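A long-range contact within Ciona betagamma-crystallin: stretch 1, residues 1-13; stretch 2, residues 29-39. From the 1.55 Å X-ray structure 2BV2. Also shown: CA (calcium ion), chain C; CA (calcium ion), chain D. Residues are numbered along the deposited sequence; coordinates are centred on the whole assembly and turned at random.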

# COMPACT_ATOMS: atom_id res chain seq x y z
N GLY A 1 13.25 -4.68 -1.87
CA GLY A 1 12.16 -3.71 -2.08
C GLY A 1 11.80 -3.03 -0.78
O GLY A 1 11.94 -3.62 0.29
N LYS A 2 11.33 -1.79 -0.87
CA LYS A 2 10.87 -1.07 0.31
C LYS A 2 9.69 -0.22 -0.09
O LYS A 2 9.77 0.58 -1.02
CB LYS A 2 11.98 -0.20 0.87
CG LYS A 2 11.61 0.64 2.10
CD LYS A 2 12.78 1.51 2.55
CE LYS A 2 13.98 0.68 2.97
NZ LYS A 2 15.17 1.51 3.32
N ILE A 3 8.59 -0.38 0.64
CA ILE A 3 7.38 0.41 0.41
C ILE A 3 6.96 1.00 1.75
O ILE A 3 7.10 0.36 2.81
CB ILE A 3 6.26 -0.45 -0.19
CG1 ILE A 3 5.11 0.43 -0.70
CG2 ILE A 3 5.74 -1.46 0.82
CD1 ILE A 3 4.04 -0.36 -1.42
N ILE A 4 6.46 2.23 1.71
CA ILE A 4 5.95 2.91 2.90
C ILE A 4 4.49 3.29 2.68
O ILE A 4 4.16 4.04 1.74
CB ILE A 4 6.76 4.16 3.22
CG1 ILE A 4 8.24 3.82 3.41
CG2 ILE A 4 6.23 4.85 4.47
CD1 ILE A 4 9.16 5.02 3.28
N LEU A 5 3.62 2.79 3.56
CA LEU A 5 2.19 3.01 3.49
C LEU A 5 1.83 4.09 4.49
O LEU A 5 2.34 4.07 5.60
CB LEU A 5 1.45 1.74 3.89
CG LEU A 5 1.81 0.44 3.16
CD1 LEU A 5 1.00 -0.71 3.72
CD2 LEU A 5 1.64 0.51 1.64
N PHE A 6 0.94 5.00 4.10
CA PHE A 6 0.55 6.13 4.93
C PHE A 6 -0.93 6.16 5.17
O PHE A 6 -1.71 5.95 4.24
CB PHE A 6 0.94 7.46 4.26
CG PHE A 6 2.42 7.70 4.21
CD1 PHE A 6 3.06 8.44 5.20
CD2 PHE A 6 3.16 7.22 3.16
CE1 PHE A 6 4.45 8.66 5.14
CE2 PHE A 6 4.55 7.41 3.10
CZ PHE A 6 5.18 8.13 4.06
N GLU A 7 -1.32 6.52 6.39
CA GLU A 7 -2.72 6.62 6.79
C GLU A 7 -3.48 7.72 6.07
O GLU A 7 -4.66 7.52 5.70
CB GLU A 7 -2.76 6.84 8.31
CG GLU A 7 -4.13 7.10 8.92
CD GLU A 7 -4.07 8.05 10.11
OE1 GLU A 7 -2.96 8.50 10.42
OE2 GLU A 7 -5.12 8.35 10.72
N ASP A 8 -2.83 8.86 5.87
CA ASP A 8 -3.44 10.02 5.23
C ASP A 8 -2.83 10.31 3.85
O ASP A 8 -1.71 9.93 3.56
CB ASP A 8 -3.26 11.28 6.09
CG ASP A 8 -3.86 11.14 7.49
OD1 ASP A 8 -4.73 10.24 7.71
OD2 ASP A 8 -3.45 11.93 8.38
N VAL A 9 -3.58 11.04 3.04
CA VAL A 9 -3.08 11.56 1.78
C VAL A 9 -1.85 12.45 1.99
O VAL A 9 -1.57 12.96 3.10
CB VAL A 9 -4.17 12.33 0.98
CG1 VAL A 9 -5.35 11.44 0.70
CG2 VAL A 9 -4.60 13.60 1.70
N GLU A 10 -1.10 12.64 0.90
CA GLU A 10 0.07 13.52 0.93
C GLU A 10 1.09 13.10 1.98
O GLU A 10 1.80 13.94 2.54
CB GLU A 10 -0.34 14.99 1.10
CG GLU A 10 -1.23 15.50 -0.05
CD GLU A 10 -0.47 15.71 -1.37
OE1 GLU A 10 0.78 15.57 -1.40
OE2 GLU A 10 -1.13 16.02 -2.39
N PHE A 11 1.15 11.79 2.24
CA PHE A 11 2.19 11.19 3.11
C PHE A 11 2.12 11.67 4.56
O PHE A 11 3.11 11.70 5.29
CB PHE A 11 3.56 11.39 2.48
CG PHE A 11 3.53 11.31 1.00
CD1 PHE A 11 3.68 12.44 0.24
CD2 PHE A 11 3.22 10.11 0.37
CE1 PHE A 11 3.59 12.37 -1.14
CE2 PHE A 11 3.11 10.04 -1.00
CZ PHE A 11 3.31 11.16 -1.76
N GLY A 12 0.91 11.97 4.99
CA GLY A 12 0.63 12.31 6.37
C GLY A 12 0.18 11.14 7.22
O GLY A 12 -0.07 10.02 6.73
N GLY A 13 0.05 11.41 8.51
CA GLY A 13 -0.49 10.42 9.43
C GLY A 13 0.47 9.29 9.72
O GLY A 13 1.67 9.39 9.47
CA CA C . -6.85 6.92 5.39
CA CA D . -9.61 -3.99 1.86
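Stretch 2 (29-39) GFNDIVSSIIV

Stretch 2 packs along stretch 1 as an antiparallel neighbour, burying 840 Å² between them. It begins as an irregular loop, Gly-29 to Ser-35, with positive phi at Gly-29 and Asp-32, and becomes extended as strand 36-39. This strand runs against strand 2-6 at 165° between N-to-C directions, with a closest axial approach of 4.8 Å. Register pairs Ile-3 with Val-39 (CA to CA 4.4 Å), Ile-4 with Ile-38 (CA to CA 5.1 Å), Leu-5 with Ile-37 (CA to CA 4.8 Å) and Phe-6 with Ser-36 (CA to CA 5.1 Å).

Four strong backbone hydrogen bonds and one weak one join the stretches. Ile-4 and Ile-38 exchange a near-linear pair, Ile-4 N to Ile-38 O at 2.8 Å and Ile-38 N to Ile-4 O at 2.9 Å. At the next hydrogen-bonded pair, Phe-6 N reaches Ser-36 O at 2.9 Å, but the carbonyl of Phe-6 serves two donors: Ser-35 N binds Phe-6 O at 2.9 Å, whereas the bond from Ser-36 N to Phe-6 O is weak at 3.4 Å. The ladder thus shifts its main bond to Ser-35 where stretch 2 is still loop. Between the bonded pairs, Ile-37 CA approaches Ile-4 O at 3.4 Å in a CA-H...O contact.

The side chain of Ser-36, with chi1 in the p rotamer, adds two more hydrogen bonds and ties the backbone at Asp-8 and Phe-11 to strand 36-39. Its OG donates to Asp-8 O at 2.7 Å and accepts from Phe-11 N at 2.9 Å.

The chain C calcium ion also joins the stretches, through Glu-7 O at 2.3 Å, Ile-33 O at 2.4 Å and Ser-35 OG at 2.4 Å from the metal, with a water and one ligand from elsewhere in the structure. Shared coordination accounts for the short approach of Glu-7 O to Ile-33 O, 2.9 Å, with no hydrogen bond between them. The chain D ion takes Asp-32 OD1 at 2.5 Å, away from this interface.

Apolar side chains alternate between the sheet faces. On the face of Ile-3, Leu-5, Ile-37 and Val-39, Ile-3 CG1 meets Ile-37 CG2 at 3.7 Å and Val-39 CG2 at 3.9 Å. Leu-5 CB lies 3.8 Å from Val-34 CG2 and 4.0 Å from Phe-30 CE2, so the loop extends this packing beyond the strand. On the other face, Ile-38 meets two aromatic rings: its CG1 lies 3.8 Å from Phe-6 CE2 and 3.5 Å from Phe-11 CD2, while Ile-38 CD1 sits over one face of the Phe-11 ring, 4.2 Å from the centroid, in a CH-pi contact.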

# COMPACT_ATOMS: atom_id res chain seq x y z
N GLY A 29 -2.12 -3.40 11.95
CA GLY A 29 -3.11 -2.35 12.20
C GLY A 29 -3.29 -1.39 11.04
O GLY A 29 -3.67 -0.23 11.24
N PHE A 30 -3.04 -1.87 9.82
CA PHE A 30 -3.04 -1.03 8.63
C PHE A 30 -4.04 -1.49 7.56
O PHE A 30 -3.94 -1.14 6.39
CB PHE A 30 -1.62 -0.94 8.05
CG PHE A 30 -0.98 0.39 8.26
CD1 PHE A 30 -0.49 0.74 9.51
CD2 PHE A 30 -0.87 1.31 7.22
CE1 PHE A 30 0.08 1.98 9.71
CE2 PHE A 30 -0.31 2.54 7.43
CZ PHE A 30 0.18 2.87 8.68
N ASN A 31 -5.01 -2.28 7.98
CA ASN A 31 -6.07 -2.70 7.07
C ASN A 31 -7.07 -1.57 6.88
O ASN A 31 -7.55 -0.99 7.85
CB ASN A 31 -6.80 -3.94 7.60
CG ASN A 31 -7.68 -4.56 6.54
OD1 ASN A 31 -7.18 -4.97 5.49
ND2 ASN A 31 -8.98 -4.64 6.80
N ASP A 32 -7.37 -1.29 5.62
CA ASP A 32 -8.40 -0.35 5.23
C ASP A 32 -8.22 1.06 5.79
O ASP A 32 -9.20 1.72 6.15
CB ASP A 32 -9.80 -0.89 5.53
CG ASP A 32 -10.14 -2.12 4.71
OD1 ASP A 32 -9.40 -2.44 3.76
OD2 ASP A 32 -11.17 -2.76 4.99
N ILE A 33 -6.97 1.51 5.86
CA ILE A 33 -6.70 2.90 6.20
C ILE A 33 -5.76 3.63 5.26
O ILE A 33 -5.61 4.83 5.42
CB ILE A 33 -6.10 3.05 7.62
CG1 ILE A 33 -4.72 2.42 7.74
CG2 ILE A 33 -7.05 2.48 8.66
CD1 ILE A 33 -4.05 2.76 9.06
N VAL A 34 -5.11 2.95 4.32
CA VAL A 34 -4.07 3.59 3.53
C VAL A 34 -4.64 4.59 2.52
O VAL A 34 -5.60 4.30 1.80
CB VAL A 34 -3.19 2.56 2.81
CG1 VAL A 34 -2.29 3.23 1.73
CG2 VAL A 34 -2.34 1.79 3.80
N SER A 35 -4.06 5.79 2.51
CA SER A 35 -4.49 6.86 1.64
C SER A 35 -3.35 7.48 0.79
O SER A 35 -3.63 8.23 -0.12
CB SER A 35 -5.18 7.93 2.48
OG SER A 35 -6.35 7.42 3.12
N SER A 36 -2.08 7.20 1.11
CA SER A 36 -0.98 7.50 0.21
C SER A 36 0.17 6.50 0.41
O SER A 36 0.20 5.77 1.42
CB SER A 36 -0.47 8.92 0.42
OG SER A 36 0.04 9.12 1.73
N ILE A 37 1.08 6.47 -0.55
CA ILE A 37 2.14 5.45 -0.61
C ILE A 37 3.40 6.03 -1.21
O ILE A 37 3.34 6.80 -2.15
CB ILE A 37 1.71 4.22 -1.47
CG1 ILE A 37 0.52 3.47 -0.84
CG2 ILE A 37 2.89 3.25 -1.67
CD1 ILE A 37 0.03 2.31 -1.70
N ILE A 38 4.56 5.65 -0.65
CA ILE A 38 5.84 5.92 -1.26
C ILE A 38 6.52 4.58 -1.51
O ILE A 38 6.71 3.79 -0.58
CB ILE A 38 6.74 6.78 -0.38
CG1 ILE A 38 6.12 8.18 -0.24
CG2 ILE A 38 8.18 6.83 -0.97
CD1 ILE A 38 6.90 9.14 0.63
N VAL A 39 6.86 4.31 -2.77
CA VAL A 39 7.71 3.15 -3.07
C VAL A 39 9.14 3.65 -3.18
O VAL A 39 9.46 4.39 -4.10
CB VAL A 39 7.28 2.43 -4.36
CG1 VAL A 39 8.21 1.27 -4.67
CG2 VAL A 39 5.85 1.90 -4.25
O HOH W 1 -8.86 8.01 4.90